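S-layer domain-containing protein (Ruminiclostridium thermocellum ATCC 27405, PDB 4QVS) is of unknown function but carries a concanavalin A-like lectin/glucanase domain, which suggests a role in carbohydrate binding at the cell surface. Local coordinates at the interface of chains A and B. Residues are numbered along the deposited sequence; one frame, centred on the assembly and turned at random. Chains: chain A/B, S-layer domain-containing protein.

The interface of chains A and B. Residues chain A 96-97, 99, 101, 117-120; chain B 183, 185-187, 189-190, 192.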
loop_
_atom_site.group_PDB
_atom_site.type_symbol
_atom_site.label_atom_id
_atom_site.label_comp_id
_atom_site.label_asym_id
_atom_site.label_seq_id
_atom_site.Cartn_x
_atom_site.Cartn_y
_atom_site.Cartn_z
ATOM N N ASN A 96 13.351 -22.351 -18.686
ATOM C CA ASN A 96 13.514 -21.061 -18.080
ATOM C C ASN A 96 12.180 -20.287 -18.005
ATOM O O ASN A 96 12.205 -19.127 -17.631
ATOM C CB ASN A 96 14.518 -20.253 -18.914
ATOM C CG ASN A 96 13.978 -19.911 -20.296
ATOM O OD1 ASN A 96 12.850 -20.266 -20.618
ATOM N ND2 ASN A 96 14.786 -19.239 -21.124
ATOM N N ASN A 97 11.062 -20.924 -18.394
ATOM C CA ASN A 97 9.750 -20.258 -18.536
ATOM C C ASN A 97 8.620 -20.837 -17.669
ATOM O O ASN A 97 7.446 -20.580 -17.907
ATOM C CB ASN A 97 9.369 -20.245 -20.039
ATOM C CG ASN A 97 9.156 -21.647 -20.614
ATOM O OD1 ASN A 97 9.705 -22.644 -20.139
ATOM N ND2 ASN A 97 8.353 -21.718 -21.630
ATOM N N TYR A 99 8.042 -21.057 -13.639
ATOM C CA TYR A 99 8.579 -20.587 -12.371
ATOM C C TYR A 99 7.559 -19.788 -11.584
ATOM O O TYR A 99 6.497 -19.463 -12.118
ATOM C CB TYR A 99 9.779 -19.652 -12.641
ATOM C CG TYR A 99 9.494 -18.365 -13.448
ATOM C CD1 TYR A 99 9.061 -17.180 -12.816
ATOM C CD2 TYR A 99 9.718 -18.318 -14.820
ATOM C CE1 TYR A 99 8.821 -16.023 -13.542
ATOM C CE2 TYR A 99 9.497 -17.180 -15.558
ATOM C CZ TYR A 99 9.050 -16.031 -14.917
ATOM O OH TYR A 99 8.852 -14.917 -15.666
ATOM N N ARG A 101 7.916 -16.459 -8.716
ATOM C CA ARG A 101 8.881 -15.518 -8.226
ATOM C C ARG A 101 8.237 -14.323 -7.466
ATOM O O ARG A 101 7.284 -13.734 -7.953
ATOM C CB ARG A 101 9.544 -14.993 -9.463
ATOM C CG ARG A 101 10.691 -14.045 -9.260
ATOM C CD ARG A 101 11.448 -13.880 -10.571
ATOM N NE ARG A 101 10.627 -13.306 -11.657
ATOM C CZ ARG A 101 11.125 -12.835 -12.799
ATOM N NH1 ARG A 101 12.422 -12.880 -13.033
ATOM N NH2 ARG A 101 10.316 -12.317 -13.734
ATOM N N SER A 117 4.469 -19.979 -19.104
ATOM C CA SER A 117 4.815 -19.609 -20.473
ATOM C C SER A 117 5.753 -18.428 -20.519
ATOM O O SER A 117 5.594 -17.512 -21.326
ATOM C CB SER A 117 3.556 -19.344 -21.279
ATOM O OG SER A 117 2.892 -18.212 -20.769
ATOM N N GLY A 118 6.750 -18.446 -19.647
ATOM C CA GLY A 118 7.743 -17.388 -19.600
ATOM C C GLY A 118 7.229 -16.065 -19.031
ATOM O O GLY A 118 6.090 -15.949 -18.517
ATOM N N TYR A 119 8.103 -15.076 -19.152
ATOM C CA TYR A 119 7.886 -13.742 -18.628
ATOM C C TYR A 119 6.582 -13.108 -19.087
ATOM O O TYR A 119 5.895 -12.506 -18.287
ATOM C CB TYR A 119 9.098 -12.838 -18.931
ATOM C CG TYR A 119 8.947 -11.408 -18.417
ATOM C CD1 TYR A 119 9.053 -11.119 -17.048
ATOM C CD2 TYR A 119 8.715 -10.342 -19.299
ATOM C CE1 TYR A 119 8.911 -9.832 -16.576
ATOM C CE2 TYR A 119 8.583 -9.042 -18.839
ATOM C CZ TYR A 119 8.667 -8.795 -17.479
ATOM O OH TYR A 119 8.534 -7.526 -17.022
ATOM N N TYR A 120 6.223 -13.280 -20.351
ATOM C CA TYR A 120 5.030 -12.633 -20.876
ATOM C C TYR A 120 3.777 -13.325 -20.498
ATOM O O TYR A 120 2.715 -12.852 -20.842
ATOM C CB TYR A 120 5.084 -12.488 -22.402
ATOM C CG TYR A 120 6.264 -11.678 -22.810
ATOM C CD1 TYR A 120 6.315 -10.309 -22.546
ATOM C CD2 TYR A 120 7.363 -12.272 -23.441
ATOM C CE1 TYR A 120 7.431 -9.555 -22.889
ATOM C CE2 TYR A 120 8.481 -11.526 -23.796
ATOM C CZ TYR A 120 8.523 -10.178 -23.515
ATOM O OH TYR A 120 9.643 -9.439 -23.886
ATOM N N HIS B 183 16.602 -16.451 -11.610
ATOM C CA HIS B 183 17.206 -17.151 -12.766
ATOM C C HIS B 183 16.922 -16.319 -14.015
ATOM O O HIS B 183 16.110 -15.367 -13.988
ATOM C CB HIS B 183 16.588 -18.539 -12.953
ATOM C CG HIS B 183 15.229 -18.527 -13.578
ATOM N ND1 HIS B 183 14.102 -18.098 -12.903
ATOM C CD2 HIS B 183 14.801 -18.963 -14.792
ATOM C CE1 HIS B 183 13.049 -18.224 -13.689
ATOM N NE2 HIS B 183 13.446 -18.736 -14.848
ATOM N N THR B 185 15.150 -15.596 -17.260
ATOM C CA THR B 185 13.929 -16.005 -17.973
ATOM C C THR B 185 14.144 -15.937 -19.486
ATOM O O THR B 185 15.219 -15.587 -19.909
ATOM C CB THR B 185 12.739 -15.134 -17.626
ATOM O OG1 THR B 185 12.935 -13.817 -18.165
ATOM C CG2 THR B 185 12.532 -15.114 -16.090
ATOM N N ASP B 186 13.101 -16.232 -20.266
ATOM C CA ASP B 186 13.132 -16.165 -21.745
ATOM C C ASP B 186 13.082 -14.731 -22.320
ATOM O O ASP B 186 13.015 -14.568 -23.530
ATOM C CB ASP B 186 11.954 -16.969 -22.330
ATOM C CG ASP B 186 10.559 -16.437 -21.848
ATOM O OD1 ASP B 186 10.463 -15.860 -20.744
ATOM O OD2 ASP B 186 9.547 -16.624 -22.564
ATOM N N SER B 187 13.130 -13.692 -21.486
ATOM C CA SER B 187 13.018 -12.315 -21.993
ATOM C C SER B 187 14.037 -11.328 -21.464
ATOM O O SER B 187 14.194 -11.161 -20.246
ATOM C CB SER B 187 11.620 -11.746 -21.686
ATOM O OG SER B 187 11.516 -10.383 -22.122
ATOM N N GLU B 189 13.590 -8.249 -21.482
ATOM C CA GLU B 189 12.846 -7.162 -20.867
ATOM C C GLU B 189 12.619 -7.448 -19.377
ATOM O O GLU B 189 12.037 -6.633 -18.668
ATOM C CB GLU B 189 11.474 -6.973 -21.536
ATOM C CG GLU B 189 11.561 -6.574 -23.001
ATOM C CD GLU B 189 10.242 -6.115 -23.596
ATOM O OE1 GLU B 189 9.241 -6.878 -23.623
ATOM O OE2 GLU B 189 10.236 -4.973 -24.088
ATOM N N ASP B 190 13.019 -8.621 -18.910
ATOM C CA ASP B 190 12.841 -8.962 -17.522
ATOM C C ASP B 190 13.755 -8.058 -16.715
ATOM O O ASP B 190 14.967 -8.102 -16.880
ATOM C CB ASP B 190 13.268 -10.412 -17.333
ATOM C CG ASP B 190 12.960 -10.940 -15.950
ATOM O OD1 ASP B 190 12.855 -10.158 -14.999
ATOM O OD2 ASP B 190 12.809 -12.163 -15.829
ATOM N N TYR B 192 14.228 -8.127 -13.525
ATOM C CA TYR B 192 14.695 -8.796 -12.315
ATOM C C TYR B 192 15.893 -9.713 -12.553
ATOM O O TYR B 192 16.584 -10.097 -11.603
ATOM C CB TYR B 192 13.542 -9.568 -11.678
ATOM C CG TYR B 192 12.258 -8.776 -11.574
ATOM C CD1 TYR B 192 12.147 -7.701 -10.688
ATOM C CD2 TYR B 192 11.142 -9.107 -12.341
ATOM C CE1 TYR B 192 10.956 -6.991 -10.566
ATOM C CE2 TYR B 192 9.953 -8.380 -12.239
ATOM C CZ TYR B 192 9.864 -7.336 -11.340
ATOM O OH TYR B 192 8.691 -6.618 -11.221
HETATM O O HOH W 1 7.076 -15.378 -22.160
#
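A loop of chain B, residues 183-192, runs over strand 99-104 of chain A and the 3-10 turn 119-121, whose approach passes through A:Gly118 with a positive phi. The chains are intertwined, apparently by a domain swap, so this patch packs chain A against chain B within one concanavalin A-like lectin/glucanase sandwich, and a two-fold axis repeats it in the other lobe; crystal packing alone does not establish that the dimer exists in solution. B:Asp186 faces the start of the 3-10 turn, its CG in the crowded position between backbone N and carbonyl carbon (chi1 59°). The syn lone pair of its OD1 accepts the amide A:Tyr119 N at 3.0 Å, nearly straight at 170°, an arrangement in which the carboxylate caps the turn and the turn's dipole may help stabilise its charge. Its other oxygen, OD2, shares a water with A:Ser117 O and A:Tyr120 N.

One residue on, the phenol of A:Tyr120 is held between two groups. Its OH donates to B:Glu189 OE1 at 2.6 Å, from above the carboxylate plane, and accepts from B:Ser187 OG at 2.7 Å. B:Glu189 N donates in turn to that serine oxygen, helping to fix it. One face of the A:Tyr120 ring is covered near its rim by A:Tyr119 CD2.

A:Arg101, bent at chi3, meets B:Asp190 tip to tip, with the guanidinium and carboxylate planes almost perpendicular. In this salt bridge A:Arg101 NH1 lies 2.9 Å from B:Asp190 OD2, on its syn lone pair, while NH2 reaches the same oxygen at longer range from above the carboxylate plane. The anti lone pair of OD2 takes B:Thr185 OG1, so that at least three donors converge on OD2. B:Tyr192 CD2 and A:Tyr99 CZ flank opposite faces of the guanidinium.

Beside this pair, B:His183 CE1 is 3.5 Å from A:Tyr99 CD2, the imidazole edge turned to the phenol face. Its NE2 donates to A:Asn96 O at 3.1 Å, approaching from above the carbonyl plane, while B:Thr185 CG2 packs against the outer part of the tyrosine.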